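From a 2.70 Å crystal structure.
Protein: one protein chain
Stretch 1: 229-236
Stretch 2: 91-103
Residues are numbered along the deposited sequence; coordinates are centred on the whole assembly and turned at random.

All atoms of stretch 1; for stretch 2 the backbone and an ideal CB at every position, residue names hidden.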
ATOM      1  N   ASP A 229       3.841  -8.973   3.518  1.00 16.52           N
ATOM      2  CA  ASP A 229       5.221  -8.613   3.287  1.00 18.07           C
ATOM      3  C   ASP A 229       5.445  -8.680   1.787  1.00 20.08           C
ATOM      4  O   ASP A 229       5.530  -9.762   1.211  1.00 19.37           O
ATOM      5  CB  ASP A 229       6.151  -9.560   4.014  1.00 19.46           C
ATOM      6  CG  ASP A 229       7.595  -9.278   3.726  1.00 26.67           C
ATOM      7  OD1 ASP A 229       7.850  -8.307   2.987  1.00 24.17           O
ATOM      8  OD2 ASP A 229       8.474 -10.020   4.235  1.00 32.43           O
ATOM      9  N   ILE A 230       5.513  -7.505   1.172  1.00 17.43           N
ATOM     10  CA  ILE A 230       5.632  -7.354  -0.264  1.00 18.11           C
ATOM     11  C   ILE A 230       7.050  -6.935  -0.665  1.00 21.66           C
ATOM     12  O   ILE A 230       7.306  -6.543  -1.811  1.00 19.26           O
ATOM     13  CB  ILE A 230       4.693  -6.244  -0.733  1.00 20.40           C
ATOM     14  CG1 ILE A 230       5.086  -4.924  -0.046  1.00 16.02           C
ATOM     15  CG2 ILE A 230       3.229  -6.624  -0.467  1.00 15.08           C
ATOM     16  CD1 ILE A 230       4.513  -3.713  -0.678  1.00 13.08           C
ATOM     17  N   SER A 231       7.974  -6.992   0.282  1.00 20.91           N
ATOM     18  CA  SER A 231       9.332  -6.564  -0.010  1.00 23.50           C
ATOM     19  C   SER A 231       9.904  -7.266  -1.246  1.00 20.76           C
ATOM     20  O   SER A 231      10.738  -6.709  -1.939  1.00 21.19           O
ATOM     21  CB  SER A 231      10.232  -6.778   1.197  1.00 20.30           C
ATOM     22  OG  SER A 231      10.223  -8.136   1.578  1.00 22.53           O
ATOM     23  N   GLY A 232       9.443  -8.476  -1.531  1.00 17.13           N
ATOM     24  CA  GLY A 232       9.925  -9.193  -2.704  1.00 19.89           C
ATOM     25  C   GLY A 232       9.531  -8.575  -4.038  1.00 17.15           C
ATOM     26  O   GLY A 232      10.285  -8.635  -5.000  1.00 16.58           O
ATOM     27  N   SER A 233       8.348  -7.975  -4.077  1.00 18.33           N
ATOM     28  CA  SER A 233       7.800  -7.363  -5.276  1.00 16.46           C
ATOM     29  C   SER A 233       7.981  -5.866  -5.318  1.00 16.99           C
ATOM     30  O   SER A 233       7.743  -5.245  -6.344  1.00 15.67           O
ATOM     31  CB  SER A 233       6.305  -7.609  -5.313  1.00 18.50           C
ATOM     32  OG  SER A 233       6.044  -8.924  -5.732  1.00 29.69           O
ATOM     33  N   SER A 234       8.346  -5.283  -4.181  1.00 24.81           N
ATOM     34  CA  SER A 234       8.467  -3.838  -4.060  1.00 22.93           C
ATOM     35  C   SER A 234       9.591  -3.272  -4.928  1.00 20.16           C
ATOM     36  O   SER A 234      10.607  -3.931  -5.153  1.00 21.74           O
ATOM     37  CB  SER A 234       8.692  -3.456  -2.608  1.00 24.70           C
ATOM     38  OG  SER A 234       8.716  -2.041  -2.487  1.00 31.49           O
ATOM     39  N   GLN A 235       9.396  -2.061  -5.432  1.00 19.02           N
ATOM     40  CA  GLN A 235      10.422  -1.407  -6.230  1.00 20.70           C
ATOM     41  C   GLN A 235      11.624  -1.124  -5.349  1.00 25.20           C
ATOM     42  O   GLN A 235      12.776  -1.060  -5.817  1.00 24.74           O
ATOM     43  CB  GLN A 235       9.913  -0.091  -6.819  1.00 19.17           C
ATOM     44  CG  GLN A 235      10.973   0.608  -7.637  1.00 17.31           C
ATOM     45  CD  GLN A 235      10.487   1.876  -8.295  1.00 19.79           C
ATOM     46  OE1 GLN A 235      10.458   1.971  -9.529  1.00 16.77           O
ATOM     47  NE2 GLN A 235      10.118   2.873  -7.483  1.00 18.51           N
ATOM     48  N   ALA A 236      11.329  -0.941  -4.063  1.00 28.68           N
ATOM     49  CA  ALA A 236      12.346  -0.734  -3.042  1.00 33.55           C
ATOM     50  C   ALA A 236      12.194  -1.739  -1.890  1.00 30.37           C
ATOM     51  O   ALA A 236      11.647  -1.421  -0.836  1.00 32.23           O
ATOM     52  CB  ALA A 236      12.298   0.700  -2.531  1.00 38.09           C
ATOM     53  N   UNK A  91       0.202 -10.020 -10.368  1.00 12.84           N
ATOM     54  CA  UNK A  91       0.087  -9.578  -8.985  1.00 13.35           C
ATOM     55  C   UNK A  91       1.383  -8.946  -8.503  1.00 13.37           C
ATOM     56  O   UNK A  91       1.385  -7.878  -7.879  1.00 12.44           O
ATOM     57  CB  UNK A  91      -0.296 -10.751  -8.080  1.00 13.35           C
ATOM     58  N   UNK A  92       2.499  -9.589  -8.810  1.00 14.75           N
ATOM     59  CA  UNK A  92       3.781  -8.969  -8.488  1.00 17.68           C
ATOM     60  C   UNK A  92       3.837  -7.571  -9.080  1.00 14.55           C
ATOM     61  O   UNK A  92       4.193  -6.620  -8.395  1.00 14.82           O
ATOM     62  CB  UNK A  92       4.945  -9.818  -9.004  1.00 17.68           C
ATOM     63  N   UNK A  93       3.458  -7.462 -10.351  1.00 14.21           N
ATOM     64  CA  UNK A  93       3.485  -6.190 -11.076  1.00 15.78           C
ATOM     65  C   UNK A  93       2.601  -5.128 -10.420  1.00 16.12           C
ATOM     66  O   UNK A  93       2.967  -3.954 -10.358  1.00 14.54           O
ATOM     67  CB  UNK A  93       3.040  -6.406 -12.524  1.00 15.78           C
ATOM     68  N   UNK A  94       1.431  -5.540  -9.943  1.00 16.51           N
ATOM     69  CA  UNK A  94       0.536  -4.614  -9.290  1.00 12.42           C
ATOM     70  C   UNK A  94       1.216  -4.107  -8.013  1.00 15.83           C
ATOM     71  O   UNK A  94       1.201  -2.910  -7.729  1.00 16.05           O
ATOM     72  CB  UNK A  94      -0.810  -5.274  -8.984  1.00 12.42           C
ATOM     73  N   UNK A  95       1.845  -4.992  -7.248  1.00 14.17           N
ATOM     74  CA  UNK A  95       2.535  -4.511  -6.056  1.00 14.68           C
ATOM     75  C   UNK A  95       3.656  -3.552  -6.457  1.00 15.42           C
ATOM     76  O   UNK A  95       3.757  -2.442  -5.938  1.00 15.90           O
ATOM     77  CB  UNK A  95       3.092  -5.682  -5.244  1.00 14.68           C
ATOM     78  N   UNK A  96       4.498  -3.993  -7.384  1.00 14.59           N
ATOM     79  CA  UNK A  96       5.600  -3.165  -7.861  1.00 16.32           C
ATOM     80  C   UNK A  96       5.103  -1.780  -8.271  1.00 17.96           C
ATOM     81  O   UNK A  96       5.590  -0.771  -7.766  1.00 18.54           O
ATOM     82  CB  UNK A  96       6.306  -3.843  -9.037  1.00 16.32           C
ATOM     83  N   UNK A  97       4.124  -1.740  -9.174  1.00 18.30           N
ATOM     84  CA  UNK A  97       3.644  -0.483  -9.735  1.00 16.88           C
ATOM     85  C   UNK A  97       3.046   0.406  -8.658  1.00 18.36           C
ATOM     86  O   UNK A  97       3.144   1.629  -8.737  1.00 21.22           O
ATOM     87  CB  UNK A  97       2.610  -0.748 -10.831  1.00 16.88           C
ATOM     88  N   UNK A  98       2.456  -0.202  -7.638  1.00 15.38           N
ATOM     89  CA  UNK A  98       1.893   0.580  -6.537  1.00 15.27           C
ATOM     90  C   UNK A  98       2.963   1.183  -5.606  1.00 20.45           C
ATOM     91  O   UNK A  98       2.720   2.219  -4.978  1.00 23.00           O
ATOM     92  CB  UNK A  98       0.947  -0.303  -5.721  1.00 15.27           C
ATOM     93  N   UNK A  99       4.133   0.546  -5.512  1.00 17.26           N
ATOM     94  CA  UNK A  99       5.187   1.016  -4.613  1.00 16.90           C
ATOM     95  C   UNK A  99       6.128   1.984  -5.317  1.00 21.08           C
ATOM     96  O   UNK A  99       7.075   2.506  -4.713  1.00 19.82           O
ATOM     97  CB  UNK A  99       5.979  -0.169  -4.057  1.00 16.90           C
ATOM     98  N   UNK A 100       5.866   2.213  -6.599  1.00 18.79           N
ATOM     99  CA  UNK A 100       6.752   3.016  -7.426  1.00 18.42           C
ATOM    100  C   UNK A 100       6.251   4.436  -7.564  1.00 19.63           C
ATOM    101  O   UNK A 100       5.120   4.753  -7.222  1.00 20.26           O
ATOM    102  CB  UNK A 100       6.909   2.382  -8.810  1.00 18.42           C
ATOM    103  N   UNK A 101       7.103   5.285  -8.113  1.00 23.69           N
ATOM    104  CA  UNK A 101       6.788   6.690  -8.237  1.00 20.48           C
ATOM    105  C   UNK A 101       6.752   7.048  -9.715  1.00 22.27           C
ATOM    106  O   UNK A 101       6.619   8.222 -10.043  1.00 23.01           O
ATOM    107  CB  UNK A 101       7.801   7.553  -7.481  1.00 20.48           C
ATOM    108  N   UNK A 102       6.864   6.044 -10.595  1.00 18.35           N
ATOM    109  CA  UNK A 102       7.082   6.270 -12.024  1.00 15.14           C
ATOM    110  C   UNK A 102       5.902   6.112 -12.935  1.00 17.95           C
ATOM    111  O   UNK A 102       6.058   6.320 -14.129  1.00 21.29           O
ATOM    112  CB  UNK A 102       8.174   5.317 -12.514  1.00 15.14           C
ATOM    113  N   UNK A 103       4.752   5.683 -12.429  1.00 18.55           N
ATOM    114  CA  UNK A 103       3.599   5.460 -13.314  1.00 16.21           C
ATOM    115  C   UNK A 103       2.479   6.432 -12.993  1.00 16.03           C
ATOM    116  O   UNK A 103       2.255   6.772 -11.828  1.00 14.54           O
ATOM    117  CB  UNK A 103       3.092   4.021 -13.192  1.00 16.21           C
TER

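Positions 91 to 98 have helical backbone angles, and the backbone N of 95 lies 3.0 Å from the backbone O of 91, fitting an i to i+4 pattern. Four positions come close to stretch 1, 92, 95, 96 and 99, as the distances below establish.

At 91 the ideal CB has nothing of stretch 1 within 5.5 Å, so the visible atoms select nothing; the residue is Glu 91, whose end leads away. At 92 CA-to-CB points sideways, and the ideal CB lies 3.6 Å from Ser 233 OG. A small or slender side chain would suit, polar or not. Cys 92 is deposited, in rotamer m.

Positions 93 and 94 are unconstrained by stretch 1: the first points away, the second is out of reach. They are Ser 93 and Ala 94.

Position 95 points toward stretch 1, its ideal CB 3.7 Å from Ser 233 CB and 4.8 Å from Ile 230 CB. These nearby carbons favour Val, Ile, Leu or Met. Ile 95 (m, t) packs CG2 3.5 Å from Ser 233 CB, and its CG2 makes an apolar contact with Ile 230 CB at 3.7 Å.

At 96 the ideal CB is 3.4 Å from Ser 233 O and points sideways. A long or flat side chain could swing to Gln 235 from there. Tyr 96, with chi1 t, lays a ring face against Gln 235 CB, which sits 4.1 Å from the Tyr 96 ring centroid and 20° off the normal, a CH-pi contact; Ser 233 O lies at the ring edge.

Position 97 points away and 98 is out of reach; they hold Met 97 and His 98.

Position 99 points toward stretch 1, with its ideal CB 3.7 Å from Ser 234 OG and 4.1 Å from Gln 235 N. A backbone donor this close invites a short acceptor: Ser, Thr, perhaps Asn or Asp. Thr 99 (p) accepts a hydrogen bond from Gln 235 N to OG1, 3.0 Å at 172°, while OG1 donates to Tyr 96 O at 2.9 Å. Thr 99 CG2 lies 3.8 Å from Ile 230 CD1.

At 100 phi/psi of -99/169 leaves the helical region, and the ideal CB is 3.5 Å from Gln 235 NE2 as modelled. Little room in that direction favours a small residue: Ala 100. At 101 CA-to-CB points sideways and the ideal CB is 5.2 Å from Gln 235 NE2, leaving the choice wide; it is Gln 101. Position 102 points toward stretch 1, its ideal CB 5.0 Å from Gln 235 OE1, so a short polar group fits. Asp 102 brings OD2 to 3.0 Å from Gln 235 OE1, though that amide is probably turned over. At 103 the ideal CB has nothing of stretch 1 within 5.5 Å; the residue is Tyr 103.

Stretch 2 (91-103) ECSAIYMHTAQDY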
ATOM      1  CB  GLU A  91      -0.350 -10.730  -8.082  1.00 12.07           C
ATOM      2  CG  GLU A  91      -1.838 -10.979  -8.154  1.00 13.61           C
ATOM      3  CD  GLU A  91      -2.234 -12.431  -7.964  1.00 17.05           C
ATOM      4  OE1 GLU A  91      -1.339 -13.307  -7.950  1.00 21.60           O
ATOM      5  OE2 GLU A  91      -3.449 -12.696  -7.816  1.00 16.50           O
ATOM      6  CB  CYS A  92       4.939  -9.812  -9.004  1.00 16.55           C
ATOM      7  SG  CYS A  92       5.049 -11.376  -8.154  1.00 18.16           S
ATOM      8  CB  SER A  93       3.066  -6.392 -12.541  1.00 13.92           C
ATOM      9  OG  SER A  93       3.900  -7.337 -13.182  1.00 14.29           O
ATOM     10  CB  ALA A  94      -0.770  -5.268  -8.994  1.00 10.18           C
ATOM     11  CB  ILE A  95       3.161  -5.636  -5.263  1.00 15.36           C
ATOM     12  CG1 ILE A  95       2.098  -6.494  -4.598  1.00 12.71           C
ATOM     13  CG2 ILE A  95       4.107  -5.070  -4.231  1.00 18.87           C
ATOM     14  CD1 ILE A  95       2.676  -7.779  -4.069  1.00 10.63           C
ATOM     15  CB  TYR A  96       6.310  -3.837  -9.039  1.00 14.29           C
ATOM     16  CG  TYR A  96       7.554  -3.116  -9.517  1.00 15.39           C
ATOM     17  CD1 TYR A  96       7.466  -2.047 -10.397  1.00 17.18           C
ATOM     18  CD2 TYR A  96       8.819  -3.523  -9.109  1.00 16.07           C
ATOM     19  CE1 TYR A  96       8.609  -1.387 -10.850  1.00 16.68           C
ATOM     20  CE2 TYR A  96       9.963  -2.882  -9.553  1.00 14.10           C
ATOM     21  CZ  TYR A  96       9.862  -1.813 -10.420  1.00 17.52           C
ATOM     22  OH  TYR A  96      11.007  -1.159 -10.858  1.00 16.43           O
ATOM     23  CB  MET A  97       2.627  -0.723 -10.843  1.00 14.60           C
ATOM     24  CG  MET A  97       3.248  -1.241 -12.119  1.00 14.06           C
ATOM     25  SD  MET A  97       2.024  -1.636 -13.373  1.00  4.43           S
ATOM     26  CE  MET A  97       2.955  -1.065 -14.772  1.00 13.49           C
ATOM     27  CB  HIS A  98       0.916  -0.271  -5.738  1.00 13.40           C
ATOM     28  CG  HIS A  98      -0.041   0.520  -4.907  1.00 16.19           C
ATOM     29  ND1 HIS A  98      -1.210   1.040  -5.415  1.00 16.56           N
ATOM     30  CD2 HIS A  98      -0.014   0.862  -3.595  1.00 16.11           C
ATOM     31  CE1 HIS A  98      -1.861   1.678  -4.455  1.00 14.30           C
ATOM     32  NE2 HIS A  98      -1.161   1.577  -3.340  1.00 14.40           N
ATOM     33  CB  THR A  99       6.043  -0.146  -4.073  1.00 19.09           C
ATOM     34  OG1 THR A  99       6.731  -0.800  -5.154  1.00 17.00           O
ATOM     35  CG2 THR A  99       5.193  -1.136  -3.322  1.00 16.34           C
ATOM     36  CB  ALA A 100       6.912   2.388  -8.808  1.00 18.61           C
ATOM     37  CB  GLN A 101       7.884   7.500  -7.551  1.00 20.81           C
ATOM     38  CG  GLN A 101       7.412   8.531  -6.558  1.00 26.87           C
ATOM     39  CD  GLN A 101       6.836   7.929  -5.265  1.00 34.98           C
ATOM     40  OE1 GLN A 101       7.291   6.882  -4.776  1.00 27.62           O
ATOM     41  NE2 GLN A 101       5.836   8.616  -4.698  1.00 32.58           N
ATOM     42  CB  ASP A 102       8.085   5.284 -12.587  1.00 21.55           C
ATOM     43  CG  ASP A 102       9.258   5.077 -11.701  1.00 31.11           C
ATOM     44  OD1 ASP A 102       9.685   6.068 -11.058  1.00 35.43           O
ATOM     45  OD2 ASP A 102       9.752   3.920 -11.664  1.00 22.96           O
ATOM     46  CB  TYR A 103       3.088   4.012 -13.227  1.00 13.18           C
ATOM     47  CG  TYR A 103       4.199   3.017 -13.296  1.00 13.18           C
ATOM     48  CD1 TYR A 103       4.687   2.601 -14.509  1.00 15.59           C
ATOM     49  CD2 TYR A 103       4.801   2.536 -12.151  1.00 14.29           C
ATOM     50  CE1 TYR A 103       5.717   1.719 -14.589  1.00 16.71           C
ATOM     51  CE2 TYR A 103       5.838   1.648 -12.221  1.00 15.51           C
ATOM     52  CZ  TYR A 103       6.292   1.239 -13.450  1.00 14.70           C
ATOM     53  OH  TYR A 103       7.335   0.349 -13.563  1.00 13.25           O
TER
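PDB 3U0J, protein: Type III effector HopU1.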